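Local coordinates for J domain-containing protein required for chloroplast accumulation response 1 (Arabidopsis thaliana, PDB 3AG7) that serves as a J-domain co-chaperone of the auxilin-like type and is required for chloroplast photorelocation movement, through its effect on the distribution of chloroplast actin filaments, at residues A[7-10]-A[11-14]; A[51-54]-A[55-58]; A[88-91]-A[92-96]. All coordinates share one frame; numbering follows the deposited sequence.

Interaction 1: A[7-10]-A[11-14]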
# COMPACT_ATOMS: atom_id res chain seq x y z
N GLU A 7 8.56 2.84 17.83
CA GLU A 7 8.69 2.50 16.41
C GLU A 7 7.35 2.30 15.75
O GLU A 7 7.08 2.82 14.66
CB GLU A 7 9.55 1.25 16.29
CG GLU A 7 10.96 1.48 16.96
CD GLU A 7 11.11 0.88 18.39
OE1 GLU A 7 10.79 1.53 19.43
OE2 GLU A 7 11.68 -0.23 18.48
N ILE A 8 6.46 1.61 16.45
CA ILE A 8 5.13 1.40 15.93
C ILE A 8 4.39 2.74 15.81
O ILE A 8 3.72 3.00 14.80
CB ILE A 8 4.34 0.40 16.79
CG1 ILE A 8 4.91 -1.03 16.65
CG2 ILE A 8 2.88 0.44 16.44
CD1 ILE A 8 4.73 -1.66 15.21
N LYS A 9 4.49 3.61 16.83
CA LYS A 9 3.76 4.89 16.74
C LYS A 9 4.29 5.78 15.62
O LYS A 9 3.51 6.51 14.93
CB LYS A 9 3.78 5.64 18.07
CG LYS A 9 2.68 5.22 19.07
CD LYS A 9 2.43 3.71 19.22
CE LYS A 9 1.00 3.46 19.78
NZ LYS A 9 0.88 2.09 20.38
N ASN A 10 5.60 5.70 15.39
CA ASN A 10 6.26 6.39 14.25
C ASN A 10 5.83 5.88 12.87
O ASN A 10 5.62 6.67 11.95
CB ASN A 10 7.78 6.32 14.36
CG ASN A 10 8.33 7.24 15.44
OD1 ASN A 10 7.69 8.21 15.83
ND2 ASN A 10 9.53 6.96 15.88
N ILE A 11 5.65 4.57 12.76
CA ILE A 11 5.07 3.96 11.58
C ILE A 11 3.64 4.42 11.40
O ILE A 11 3.25 4.80 10.31
CB ILE A 11 5.15 2.41 11.67
CG1 ILE A 11 6.63 1.96 11.58
CG2 ILE A 11 4.23 1.73 10.59
CD1 ILE A 11 6.83 0.41 11.92
N ASP A 12 2.85 4.38 12.47
CA ASP A 12 1.50 4.92 12.39
C ASP A 12 1.49 6.32 11.82
O ASP A 12 0.65 6.66 10.96
CB ASP A 12 0.86 4.96 13.78
CG ASP A 12 0.47 3.59 14.28
OD1 ASP A 12 0.33 2.67 13.46
OD2 ASP A 12 0.24 3.48 15.52
N ALA A 13 2.35 7.17 12.35
CA ALA A 13 2.37 8.58 11.96
C ALA A 13 2.77 8.77 10.50
O ALA A 13 2.20 9.58 9.78
CB ALA A 13 3.28 9.39 12.87
N LYS A 14 3.74 7.98 10.04
CA LYS A 14 4.13 8.08 8.64
C LYS A 14 3.01 7.63 7.73
O LYS A 14 2.77 8.24 6.69
CB LYS A 14 5.42 7.35 8.30
CG LYS A 14 5.90 7.70 6.86
CD LYS A 14 7.21 7.04 6.54
CE LYS A 14 7.82 7.56 5.23
NZ LYS A 14 9.09 6.83 4.95
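I8 meets both I11 and D12 in a local i to i+3 and i to i+4 contact on the outer part of helix 5-19, the N-terminal helix of this J-domain construct. Four successive backbone bonds hold the two turns together. The one from D12 N to I8 O is short, at 2.8 Å, and nearly straight at the hydrogen (172°); those from I11 N to E7 O, A13 N to K9 O and K14 N to N10 O follow the same spacing with more bend.

The side chains then lie back along the turn below. I11 sets its CG1 against the carbonyl one turn back, 3.2 Å from E7 O. Its CD1 meets CD1 of I8 at 4.4 Å, a light apolar touch between the ends of the two longer branches. On the other flank D12 turns its CG beside its own backbone N (chi1 -74°), which folds the carboxyl carbon back to 3.3 Å from I8 O and sets OD2 4.1 Å from CG2 of I8. K9 NZ remains 5.1 Å from D12 OD2, too far for a salt bridge, although the opposite charges may still attract weakly. The firmer partner of D12 is the hydroxyl of Y84, hydrogen-bonded to OD1.

That bond ties the surface turn to helix 80-100, and side-chain contacts reinforce it: I8 rests on N81 and Y84, and I11 on Y84 and M85. I8 also touches L3 in the preceding loop; the helix-helix join is both apolar and polar.

Interaction 2: A[51-54]-A[55-58]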
# COMPACT_ATOMS: atom_id res chain seq x y z
N MET A 51 -2.14 4.28 -15.24
CA MET A 51 -3.21 3.62 -14.48
C MET A 51 -4.53 4.32 -14.76
O MET A 51 -5.29 4.69 -13.83
CB MET A 51 -2.87 3.56 -12.98
CG MET A 51 -2.64 4.93 -12.33
SD MET A 51 -2.34 4.82 -10.54
CE MET A 51 -0.78 3.98 -10.50
N ILE A 52 -4.78 4.55 -16.05
CA ILE A 52 -5.97 5.29 -16.51
C ILE A 52 -7.13 4.31 -16.73
O ILE A 52 -8.16 4.37 -16.02
CB ILE A 52 -5.69 6.06 -17.84
CG1 ILE A 52 -4.62 7.17 -17.62
CG2 ILE A 52 -6.98 6.68 -18.36
CD1 ILE A 52 -5.03 8.29 -16.64
N GLU A 53 -6.94 3.36 -17.64
CA GLU A 53 -8.03 2.44 -17.98
C GLU A 53 -8.17 1.39 -16.90
O GLU A 53 -7.23 1.15 -16.12
CB GLU A 53 -7.86 1.80 -19.36
CG GLU A 53 -6.83 0.67 -19.46
CD GLU A 53 -5.42 1.18 -19.63
OE1 GLU A 53 -4.53 0.33 -19.90
OE2 GLU A 53 -5.20 2.41 -19.50
N GLY A 54 -9.35 0.77 -16.85
CA GLY A 54 -9.65 -0.25 -15.83
C GLY A 54 -8.60 -1.35 -15.68
O GLY A 54 -8.17 -1.63 -14.55
N ASN A 55 -8.18 -1.98 -16.78
CA ASN A 55 -7.24 -3.09 -16.62
C ASN A 55 -5.89 -2.65 -16.10
O ASN A 55 -5.23 -3.45 -15.45
CB ASN A 55 -7.07 -3.98 -17.86
CG ASN A 55 -6.00 -5.06 -17.65
OD1 ASN A 55 -6.08 -5.88 -16.71
ND2 ASN A 55 -4.94 -5.04 -18.49
N ALA A 56 -5.50 -1.40 -16.36
CA ALA A 56 -4.21 -0.87 -15.85
C ALA A 56 -4.29 -0.70 -14.34
O ALA A 56 -3.34 -1.03 -13.60
CB ALA A 56 -3.90 0.44 -16.50
N VAL A 57 -5.45 -0.24 -13.87
CA VAL A 57 -5.66 -0.10 -12.41
C VAL A 57 -5.57 -1.49 -11.78
O VAL A 57 -4.87 -1.68 -10.79
CB VAL A 57 -6.96 0.59 -12.07
CG1 VAL A 57 -7.15 0.61 -10.55
CG2 VAL A 57 -6.94 2.04 -12.64
N ARG A 58 -6.31 -2.44 -12.35
CA ARG A 58 -6.33 -3.81 -11.85
C ARG A 58 -4.97 -4.46 -11.87
O ARG A 58 -4.63 -5.22 -10.95
CB ARG A 58 -7.39 -4.65 -12.59
CG ARG A 58 -8.76 -4.09 -12.37
CD ARG A 58 -9.89 -4.99 -12.86
NE ARG A 58 -11.17 -4.50 -12.32
CZ ARG A 58 -11.93 -3.58 -12.91
NH1 ARG A 58 -11.59 -3.08 -14.10
NH2 ARG A 58 -13.05 -3.16 -12.33
O HOH W 1 -4.52 -2.28 -19.92
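E53 O is shared by two amides as the chain turns into helix 54-68: V57 N donates to it at 3.2 Å, while A56 N gives a weak, strongly bent bond, and R58 N closes the next turn on G54 O at 3.0 Å. E53 thus occupies the N-cap position, and this arrangement is the first turn of the helix together with the loop leading into it.

Around that backbone the methyl of A56 points back at the loop. It sits 3.8 Å from M51 CA, and the side chain of E53 doubles back upon it: CG lies between the backbone N and the carbonyl carbon (chi1 76°) and the chain bends again at chi2 (-82°), bringing OE1 to 3.5 Å from A56 CB. A water donates to the same OE1 and accepts from N55 ND2, a bridge that is tentative because N55 was modelled in two conformers. V57 brings CG2 to M51 as well, 3.3 Å from M51 O, with M51 CB a looser apolar neighbour. R58 runs extended from CG to NE after passing over G54 O, which lies 3.3 Å from its CG; the guanidinium meets that carbonyl obliquely, and its NH2 is bound by N101 OD1.

The loop is pinned to helix 26-30 by R27, which donates to M51 O and I52 O, while M51 packs on L30. V57 fits between helix 26-30, through I26 and R27, and F100 of helix 80-100, where R58 also lies against W97 and F100.

Interaction 3: A[88-91]-A[92-96]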
# COMPACT_ATOMS: atom_id res chain seq x y z
N LYS A 88 -1.31 -2.02 7.67
CA LYS A 88 -2.00 -0.72 7.62
C LYS A 88 -2.17 -0.25 6.19
O LYS A 88 -3.22 0.25 5.84
CB LYS A 88 -1.27 0.32 8.42
CG LYS A 88 -1.16 -0.01 9.88
CD LYS A 88 -2.52 -0.24 10.50
CE LYS A 88 -2.33 -0.78 11.92
NZ LYS A 88 -3.64 -1.13 12.53
N VAL A 89 -1.13 -0.40 5.36
CA VAL A 89 -1.23 0.06 3.98
C VAL A 89 -2.23 -0.80 3.19
O VAL A 89 -3.05 -0.30 2.39
CB VAL A 89 0.16 0.07 3.31
CG1 VAL A 89 0.02 0.40 1.84
CG2 VAL A 89 1.07 1.10 4.03
N PHE A 90 -2.20 -2.09 3.47
CA PHE A 90 -3.06 -3.05 2.79
C PHE A 90 -4.51 -2.76 3.11
O PHE A 90 -5.36 -2.87 2.25
CB PHE A 90 -2.69 -4.47 3.23
CG PHE A 90 -3.36 -5.54 2.44
CD1 PHE A 90 -3.08 -5.69 1.08
CD2 PHE A 90 -4.28 -6.36 3.02
CE1 PHE A 90 -3.69 -6.68 0.36
CE2 PHE A 90 -4.93 -7.36 2.26
CZ PHE A 90 -4.64 -7.49 0.95
N GLU A 91 -4.81 -2.46 4.38
CA GLU A 91 -6.19 -2.01 4.74
C GLU A 91 -6.66 -0.84 3.88
O GLU A 91 -7.80 -0.86 3.38
CB GLU A 91 -6.27 -1.60 6.21
CG GLU A 91 -6.14 -2.75 7.17
CD GLU A 91 -6.25 -2.30 8.63
OE1 GLU A 91 -6.20 -1.06 8.91
OE2 GLU A 91 -6.39 -3.18 9.49
N LEU A 92 -5.79 0.16 3.68
CA LEU A 92 -6.14 1.33 2.86
C LEU A 92 -6.36 0.93 1.43
O LEU A 92 -7.35 1.35 0.83
CB LEU A 92 -5.05 2.40 2.94
CG LEU A 92 -4.90 3.08 4.30
CD1 LEU A 92 -3.52 3.70 4.45
CD2 LEU A 92 -6.00 4.13 4.52
N LEU A 93 -5.49 0.06 0.92
CA LEU A 93 -5.59 -0.39 -0.47
C LEU A 93 -6.90 -1.14 -0.69
O LEU A 93 -7.62 -0.89 -1.68
CB LEU A 93 -4.38 -1.26 -0.85
CG LEU A 93 -3.11 -0.45 -1.10
CD1 LEU A 93 -1.96 -1.39 -1.49
CD2 LEU A 93 -3.26 0.59 -2.21
N GLN A 94 -7.25 -2.04 0.23
CA GLN A 94 -8.48 -2.82 0.04
C GLN A 94 -9.72 -1.95 0.02
O GLN A 94 -10.67 -2.22 -0.72
CB GLN A 94 -8.62 -3.88 1.14
CG GLN A 94 -7.65 -5.00 1.02
CD GLN A 94 -8.31 -6.32 1.34
OE1 GLN A 94 -8.39 -6.74 2.50
NE2 GLN A 94 -8.81 -7.00 0.29
N GLU A 95 -9.75 -0.95 0.90
CA GLU A 95 -10.91 -0.05 1.03
C GLU A 95 -11.00 0.72 -0.28
O GLU A 95 -12.10 0.95 -0.79
CB GLU A 95 -10.65 0.91 2.23
CG GLU A 95 -11.66 2.10 2.42
CD GLU A 95 -11.16 3.40 3.22
OE1 GLU A 95 -9.96 3.60 3.66
OE2 GLU A 95 -12.06 4.28 3.38
N ALA A 96 -9.83 1.11 -0.83
CA ALA A 96 -9.85 1.89 -2.07
C ALA A 96 -10.22 1.06 -3.29
O ALA A 96 -10.90 1.55 -4.19
CB ALA A 96 -8.49 2.62 -2.27
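F90, E91 and L92 are consecutive, and each points to a different flank of helix 80-100, the long helix that pairs antiparallel with helix 54-68 in the J-domain fold. L92 faces helix 5-19, where it packs on I15 and S19; its CG folds back along the turn below to 3.6 Å from K88 O. The backbone bond from L92 N to that same oxygen is weak, at 3.4 Å. E91 is engaged mainly through its backbone, its O accepting from E95 N at 3.2 Å, while its exposed side chain is extended beyond CG.

F90 faces helix 54-68, touching L65. With CG anti to its backbone N (chi1 -171°), the ring is swung along the helix toward Q94, one turn on, whose N donates to F90 O at 2.9 Å. The Q94 side chain bends at chi2, and its CG lies over one face of the ring, offset toward the rim, in a CH-pi contact 4.0 Å from the ring centroid. The amide runs on past the rim beside CE2, its plane 24° from that of the ring, with OE1 3.5 Å from F90 CE2.

Overall arrangement
Interactions 1, 2 and 3 follow one another along the chain, each closing before the next opens. Interactions 1 and 2 lie on opposite sides of the chain's centre, their own centres about 31 Å apart. Interaction 3 lies nearer the middle of the domain, about 16 Å from interaction 1 and 18 Å from interaction 2, centre to centre. None touches another directly, but helix 80-100 relates all three: it carries interaction 3, takes helix 5-19 along one flank, and is met by the start of helix 54-68 near its C-terminal end. Helices 54-68 and 80-100 form the antiparallel pair of J domains, whose connecting segment bears the HPD motif through which such domains stimulate Hsp70 partners.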